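Local coordinates for protein betaine aldehyde dehydrogenase (Staphylococcus aureus subsp. aureus COL, PDB 4QTO) that probably catalyses the NAD-dependent oxidation of betaine aldehyde to glycine betaine, at residues Q300-N303 with G304-H308; E428-A431 with I432-N436. All blocks are in the same frame, centred on the assembly; numbering follows the deposited sequence.

Contact 1: Q300-N303 with G304-H308; sequences QALN and GGYFH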
ATOM      1  N   GLN A 300       5.762 -15.490  32.815  1.00 11.15           N
ATOM      2  CA  GLN A 300       5.080 -14.437  32.088  1.00 10.83           C
ATOM      3  C   GLN A 300       3.839 -13.918  32.802  1.00 10.24           C
ATOM      4  O   GLN A 300       3.425 -12.769  32.581  1.00 10.62           O
ATOM      5  CB  GLN A 300       4.793 -14.853  30.640  1.00 11.34           C
ATOM      6  CG  GLN A 300       6.077 -14.991  29.819  1.00 11.94           C
ATOM      7  CD  GLN A 300       6.661 -13.654  29.403  1.00 13.31           C
ATOM      8  OE1 GLN A 300       6.625 -12.651  30.141  1.00 14.19           O
ATOM      9  NE2 GLN A 300       7.206 -13.617  28.205  1.00 14.01           N
ATOM     10  N   ALA A 301       3.240 -14.704  33.711  1.00 10.05           N
ATOM     11  CA  ALA A 301       2.102 -14.220  34.465  1.00 10.04           C
ATOM     12  C   ALA A 301       2.630 -13.197  35.490  1.00 10.86           C
ATOM     13  O   ALA A 301       1.990 -12.172  35.754  1.00 11.10           O
ATOM     14  CB  ALA A 301       1.374 -15.348  35.169  1.00 10.71           C
ATOM     15  N   LEU A 302       3.792 -13.479  36.062  1.00 10.69           N
ATOM     16  CA  LEU A 302       4.437 -12.520  36.975  1.00 11.41           C
ATOM     17  C   LEU A 302       4.781 -11.245  36.215  1.00 10.60           C
ATOM     18  O   LEU A 302       4.526 -10.128  36.683  1.00 11.31           O
ATOM     19  CB  LEU A 302       5.695 -13.122  37.581  1.00 11.43           C
ATOM     20  CG  LEU A 302       5.488 -14.293  38.548  1.00 11.94           C
ATOM     21  CD1 LEU A 302       6.762 -15.128  38.637  1.00 12.45           C
ATOM     22  CD2 LEU A 302       5.022 -13.825  39.916  1.00 12.92           C
ATOM     23  N   ASN A 303       5.382 -11.405  35.035  1.00 10.26           N
ATOM     24  CA  ASN A 303       5.770 -10.243  34.247  1.00 10.25           C
ATOM     25  C   ASN A 303       4.549  -9.420  33.868  1.00 10.94           C
ATOM     26  O   ASN A 303       4.541  -8.181  33.972  1.00 11.15           O
ATOM     27  CB  ASN A 303       6.565 -10.675  33.022  1.00 10.75           C
ATOM     28  CG  ASN A 303       7.839 -11.426  33.390  1.00 12.29           C
ATOM     29  OD1 ASN A 303       8.398 -11.252  34.482  1.00 13.12           O
ATOM     30  ND2 ASN A 303       8.289 -12.281  32.493  1.00 13.47           N
ATOM     31  N   GLY A 304       3.513 -10.107  33.402  1.00 10.69           N
ATOM     32  CA  GLY A 304       2.297  -9.437  33.046  1.00 11.06           C
ATOM     33  C   GLY A 304       1.652  -8.691  34.190  1.00 10.86           C
ATOM     34  O   GLY A 304       1.140  -7.574  34.007  1.00 11.85           O
ATOM     35  N   GLY A 305       1.685  -9.270  35.391  1.00 11.09           N
ATOM     36  CA  GLY A 305       1.012  -8.642  36.491  1.00 10.58           C
ATOM     37  C   GLY A 305       1.744  -7.521  37.198  1.00 10.59           C
ATOM     38  O   GLY A 305       1.117  -6.586  37.679  1.00 11.52           O
ATOM     39  N   TYR A 306       3.081  -7.597  37.231  1.00 10.20           N
ATOM     40  CA  TYR A 306       3.863  -6.792  38.189  1.00 10.79           C
ATOM     41  C   TYR A 306       4.954  -5.861  37.679  1.00 11.59           C
ATOM     42  O   TYR A 306       5.534  -5.113  38.472  1.00 11.60           O
ATOM     43  CB  TYR A 306       4.383  -7.719  39.310  1.00 11.42           C
ATOM     44  CG  TYR A 306       3.276  -8.587  39.882  1.00 11.64           C
ATOM     45  CD1 TYR A 306       2.232  -8.030  40.628  1.00 12.30           C
ATOM     46  CD2 TYR A 306       3.299  -9.969  39.722  1.00 11.61           C
ATOM     47  CE1 TYR A 306       1.219  -8.811  41.133  1.00 12.48           C
ATOM     48  CE2 TYR A 306       2.276 -10.770  40.242  1.00 12.98           C
ATOM     49  CZ  TYR A 306       1.244 -10.187  40.933  1.00 12.94           C
ATOM     50  OH  TYR A 306       0.227 -10.995  41.434  1.00 12.41           O
ATOM     51  N   PHE A 307       5.277  -5.904  36.398  1.00 11.49           N
ATOM     52  CA  PHE A 307       6.159  -4.858  35.884  1.00 12.51           C
ATOM     53  C   PHE A 307       5.492  -3.503  36.165  1.00 11.74           C
ATOM     54  O   PHE A 307       4.273  -3.355  36.053  1.00 10.84           O
ATOM     55  CB  PHE A 307       6.490  -5.058  34.402  1.00 13.21           C
ATOM     56  CG  PHE A 307       7.715  -5.878  34.171  1.00 15.41           C
ATOM     57  CD1 PHE A 307       8.982  -5.368  34.526  1.00 18.64           C
ATOM     58  CD2 PHE A 307       7.659  -7.104  33.589  1.00 17.68           C
ATOM     59  CE1 PHE A 307      10.122  -6.105  34.331  1.00 18.65           C
ATOM     60  CE2 PHE A 307       8.812  -7.852  33.375  1.00 18.71           C
ATOM     61  CZ  PHE A 307      10.037  -7.354  33.757  1.00 18.62           C
ATOM     62  N   HIS A 308       6.320  -2.526  36.581  1.00 11.72           N
ATOM     63  CA  HIS A 308       5.885  -1.174  36.990  1.00 12.33           C
ATOM     64  C   HIS A 308       4.751  -1.236  37.995  1.00 12.14           C
ATOM     65  O   HIS A 308       3.797  -0.432  37.970  1.00 12.04           O
ATOM     66  CB  HIS A 308       5.453  -0.300  35.810  1.00 12.13           C
ATOM     67  CG  HIS A 308       5.550   1.176  36.058  1.00 12.35           C
ATOM     68  ND1 HIS A 308       5.813   1.730  37.292  1.00 13.80           N
ATOM     69  CD2 HIS A 308       5.351   2.221  35.224  1.00 12.35           C
ATOM     70  CE1 HIS A 308       5.816   3.044  37.195  1.00 13.42           C
ATOM     71  NE2 HIS A 308       5.551   3.368  35.942  1.00 13.44           N
TER
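Asn-303 O is approached by several groups at the end of helix 294-306. Phe-307 N makes a weak hydrogen bond of 3.4 Å to Asn-303 O, and His-472 NE2, from elsewhere in the chain, adds a hydrogen bond to the same oxygen. Phe-307 CD2 lies 3.3 Å from Asn-303 O, which sits at the ring edge, near the ring plane. The side chains of Asn-303 and Phe-307 run side by side and point the same way. Amide and ring planes are 43° apart. Phe-307 CE2 is 3.6 Å from both CB and OD1 of Asn-303. Asn-303 CG stands anti to its carbonyl carbon (chi1 -60°), which turns the amide back along the helix toward Gln-300. There ND2 of Asn-303 gives a nearly straight bond of 2.9 Å to Gln-300 OE1. The acceptor lies in the amide plane of Asn-303, but the donor sits above the carbonyl plane of Gln-300. Backbone bonds hold the last turn together, the shortest being Gly-304 N to Gln-300 O at 2.8 Å. On another flank Leu-302 CD2 meets Tyr-306 CE2 at 4.1 Å. The Tyr-306 hydroxyl is hydrogen-bonded to Thr-399 O, which ties this flank to the start of strand 399-402. Trp-517 and Phe-518 of a second subunit meet the Phe-307 ring, and a bound triethylene glycol comes within about 4 Å of the Phe-307 side chain. The chain then runs on toward modified Cys-313, probably the catalytic cysteine of this family. Asn-303 is thus bonded through both backbone and side chain: its O takes bonds from Phe-307 N and His-472, while the bond to Gln-300 orients its amide beside the Phe-307 ring.

Contact 2: E428-A431 with I432-N436; sequences EQEA and IQLAN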
ATOM      1  N   GLU A 428     -11.534 -24.170  25.224  1.00 16.43           N
ATOM      2  CA  GLU A 428     -11.085 -23.074  24.385  1.00 15.08           C
ATOM      3  C   GLU A 428     -12.220 -22.045  24.168  1.00 14.34           C
ATOM      4  O   GLU A 428     -12.009 -20.833  24.247  1.00 13.65           O
ATOM      5  CB  GLU A 428     -10.632 -23.718  23.088  1.00 17.62           C
ATOM      6  CG  GLU A 428     -10.213 -22.819  22.000  1.00 19.04           C
ATOM      7  CD  GLU A 428      -9.866 -23.611  20.727  1.00 17.95           C
ATOM      8  OE1 GLU A 428      -9.464 -24.794  20.820  1.00 16.64           O
ATOM      9  OE2 GLU A 428      -9.952 -22.990  19.650  1.00 18.93           O
ATOM     10  N   GLN A 429     -13.434 -22.545  23.919  1.00 14.90           N
ATOM     11  CA  GLN A 429     -14.593 -21.675  23.710  1.00 16.76           C
ATOM     12  C   GLN A 429     -14.902 -20.823  24.936  1.00 14.83           C
ATOM     13  O   GLN A 429     -15.184 -19.626  24.820  1.00 14.69           O
ATOM     14  CB  GLN A 429     -15.822 -22.510  23.300  1.00 21.94           C
ATOM     15  CG  GLN A 429     -15.688 -23.197  21.937  1.00 30.04           C
ATOM     16  CD  GLN A 429     -14.710 -24.391  21.855  1.00 36.31           C
ATOM     17  OE1 GLN A 429     -14.351 -25.064  22.858  1.00 27.13           O
ATOM     18  NE2 GLN A 429     -14.308 -24.694  20.609  1.00 44.94           N
ATOM     19  N   GLU A 430     -14.822 -21.429  26.115  1.00 14.84           N
ATOM     20  CA  GLU A 430     -15.059 -20.684  27.366  1.00 14.64           C
ATOM     21  C   GLU A 430     -13.956 -19.636  27.617  1.00 12.65           C
ATOM     22  O   GLU A 430     -14.240 -18.523  28.055  1.00 12.46           O
ATOM     23  CB  GLU A 430     -15.189 -21.614  28.567  1.00 16.52           C
ATOM     24  CG  GLU A 430     -15.627 -20.829  29.794  1.00 19.68           C
ATOM     25  CD  GLU A 430     -15.882 -21.658  31.049  1.00 22.37           C
ATOM     26  OE1 GLU A 430     -15.370 -22.788  31.190  1.00 19.93           O
ATOM     27  OE2 GLU A 430     -16.612 -21.140  31.903  1.00 27.81           O
ATOM     28  N   ALA A 431     -12.707 -19.971  27.305  1.00 11.45           N
ATOM     29  CA  ALA A 431     -11.585 -19.016  27.451  1.00 11.38           C
ATOM     30  C   ALA A 431     -11.862 -17.748  26.632  1.00 11.41           C
ATOM     31  O   ALA A 431     -11.693 -16.623  27.099  1.00 11.93           O
ATOM     32  CB  ALA A 431     -10.263 -19.638  27.012  1.00 11.95           C
ATOM     33  N   ILE A 432     -12.261 -17.955  25.380  1.00 12.17           N
ATOM     34  CA  ILE A 432     -12.584 -16.842  24.496  1.00 12.57           C
ATOM     35  C   ILE A 432     -13.778 -16.017  25.026  1.00 13.62           C
ATOM     36  O   ILE A 432     -13.729 -14.774  25.048  1.00 13.29           O
ATOM     37  CB  ILE A 432     -12.890 -17.358  23.072  1.00 12.40           C
ATOM     38  CG1 ILE A 432     -11.610 -17.950  22.450  1.00 12.59           C
ATOM     39  CG2 ILE A 432     -13.476 -16.237  22.239  1.00 13.40           C
ATOM     40  CD1 ILE A 432     -11.903 -18.845  21.264  1.00 13.12           C
ATOM     41  N   GLN A 433     -14.838 -16.706  25.449  0.50 14.27           N
ATOM     42  CA  GLN A 433     -16.036 -16.022  25.963  0.50 16.37           C
ATOM     43  C   GLN A 433     -15.711 -15.159  27.183  0.50 14.37           C
ATOM     44  O   GLN A 433     -16.122 -14.005  27.262  0.50 14.95           O
ATOM     45  CB  GLN A 433     -17.130 -17.024  26.295  0.50 20.62           C
ATOM     46  CG  GLN A 433     -17.756 -17.680  25.084  0.50 24.91           C
ATOM     47  CD  GLN A 433     -18.764 -18.754  25.440  0.50 33.05           C
ATOM     48  OE1 GLN A 433     -19.131 -18.928  26.610  0.50 36.16           O
ATOM     49  NE2 GLN A 433     -19.220 -19.489  24.422  0.50 34.14           N
ATOM     50  N   LEU A 434     -14.949 -15.710  28.126  1.00 13.25           N
ATOM     51  CA  LEU A 434     -14.561 -14.963  29.321  1.00 12.96           C
ATOM     52  C   LEU A 434     -13.633 -13.805  28.989  1.00 13.03           C
ATOM     53  O   LEU A 434     -13.813 -12.686  29.453  1.00 13.11           O
ATOM     54  CB  LEU A 434     -13.886 -15.883  30.337  1.00 13.29           C
ATOM     55  CG  LEU A 434     -14.817 -16.870  31.020  1.00 16.61           C
ATOM     56  CD1 LEU A 434     -13.990 -17.817  31.869  1.00 18.00           C
ATOM     57  CD2 LEU A 434     -15.826 -16.122  31.888  1.00 19.34           C
ATOM     58  N   ALA A 435     -12.638 -14.052  28.146  1.00 11.74           N
ATOM     59  CA  ALA A 435     -11.687 -13.012  27.788  1.00 11.88           C
ATOM     60  C   ALA A 435     -12.365 -11.810  27.131  1.00 12.29           C
ATOM     61  O   ALA A 435     -11.966 -10.666  27.401  1.00 14.79           O
ATOM     62  CB  ALA A 435     -10.599 -13.574  26.886  1.00 12.10           C
ATOM     63  N   ASN A 436     -13.388 -12.086  26.310  1.00 11.95           N
ATOM     64  CA  ASN A 436     -14.123 -11.045  25.614  1.00 12.38           C
ATOM     65  C   ASN A 436     -15.232 -10.412  26.458  1.00 13.47           C
ATOM     66  O   ASN A 436     -15.825  -9.400  26.035  1.00 14.79           O
ATOM     67  CB  ASN A 436     -14.700 -11.578  24.304  1.00 12.49           C
ATOM     68  CG  ASN A 436     -13.656 -11.699  23.216  1.00 11.45           C
ATOM     69  OD1 ASN A 436     -12.653 -10.967  23.206  1.00 12.61           O
ATOM     70  ND2 ASN A 436     -13.921 -12.564  22.264  1.00 12.18           N
TER
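Helix 428-436 belongs to the seven-stranded sheet domain of this aldehyde dehydrogenase, and this contact joins its first turns. Ile-432 N gives a hydrogen bond of 3.1 Å to Glu-428 O. The Ile-432 side chain stays close to the same carbonyl, with CG1 3.4 Å from Glu-428 O. CG1 lies beside the backbone N (chi1 -67°), which directs CD1 back toward the first turn. Ile-432 CD1 comes within 4.4 Å of Glu-428 CG, a loose contact. Helix 451-460 meets both residues: its Arg-456 NE forms a salt bridge with Glu-428 OE2, and its Val-457 and Lys-460 pack on Ile-432. The helix follows strand 419-425 and leads into strand 443-447, parallel to it in the same sheet. It is therefore the connection of a beta-alpha-beta crossover that passes strands 318-322 and 285-288. Ala-431 and Ala-435 sit on the side that meets the sheet. Ala-435 N is 2.9 Å from Ala-431 O in a hydrogen bond, and Ala-435 CB is 3.2 Å from that oxygen of Ala-431. Both small side chains touch Ile-287, and Ala-431 also touches Phe-425. On a third flank Glu-430 and Leu-434 lie side by side and point the same way. Leu-434 CD1 meets Glu-430 CG at 4.0 Å, so the nearest approach is through the aliphatic CG of the glutamate. With CG anti to the backbone N (chi1 -172°), the extended Glu-430 chain is laid beside Leu-434. At the helix start Glu-430 OE1 accepts a hydrogen bond from Glu-426 N, and Glu-430 N donates to Thr-427 OG1. Leu-434 N closes the turn to Glu-430 O at 2.9 Å.

Both contacts are local ones within single helices. Contact 1 is buried at the end of helix 294-306, and contact 2 is partly exposed along helix 428-436. Their centres are 21 Å apart, and they do not touch. Both helices connect parallel strands of the same seven-stranded sheet: 294-306 runs between 285-288 and 318-322, and 428-436 between 419-425 and 443-447. Residues 300-308 meet helix 323-337 and a second subunit, whereas residues 428-436 meet helix 451-460 and sheet strands, with no other chain touching them. Contact 1 has an amide pair and aromatic rings near a pocket. Contact 2 has alanines facing the sheet and charged side chains whose ends bond beyond its own two segments.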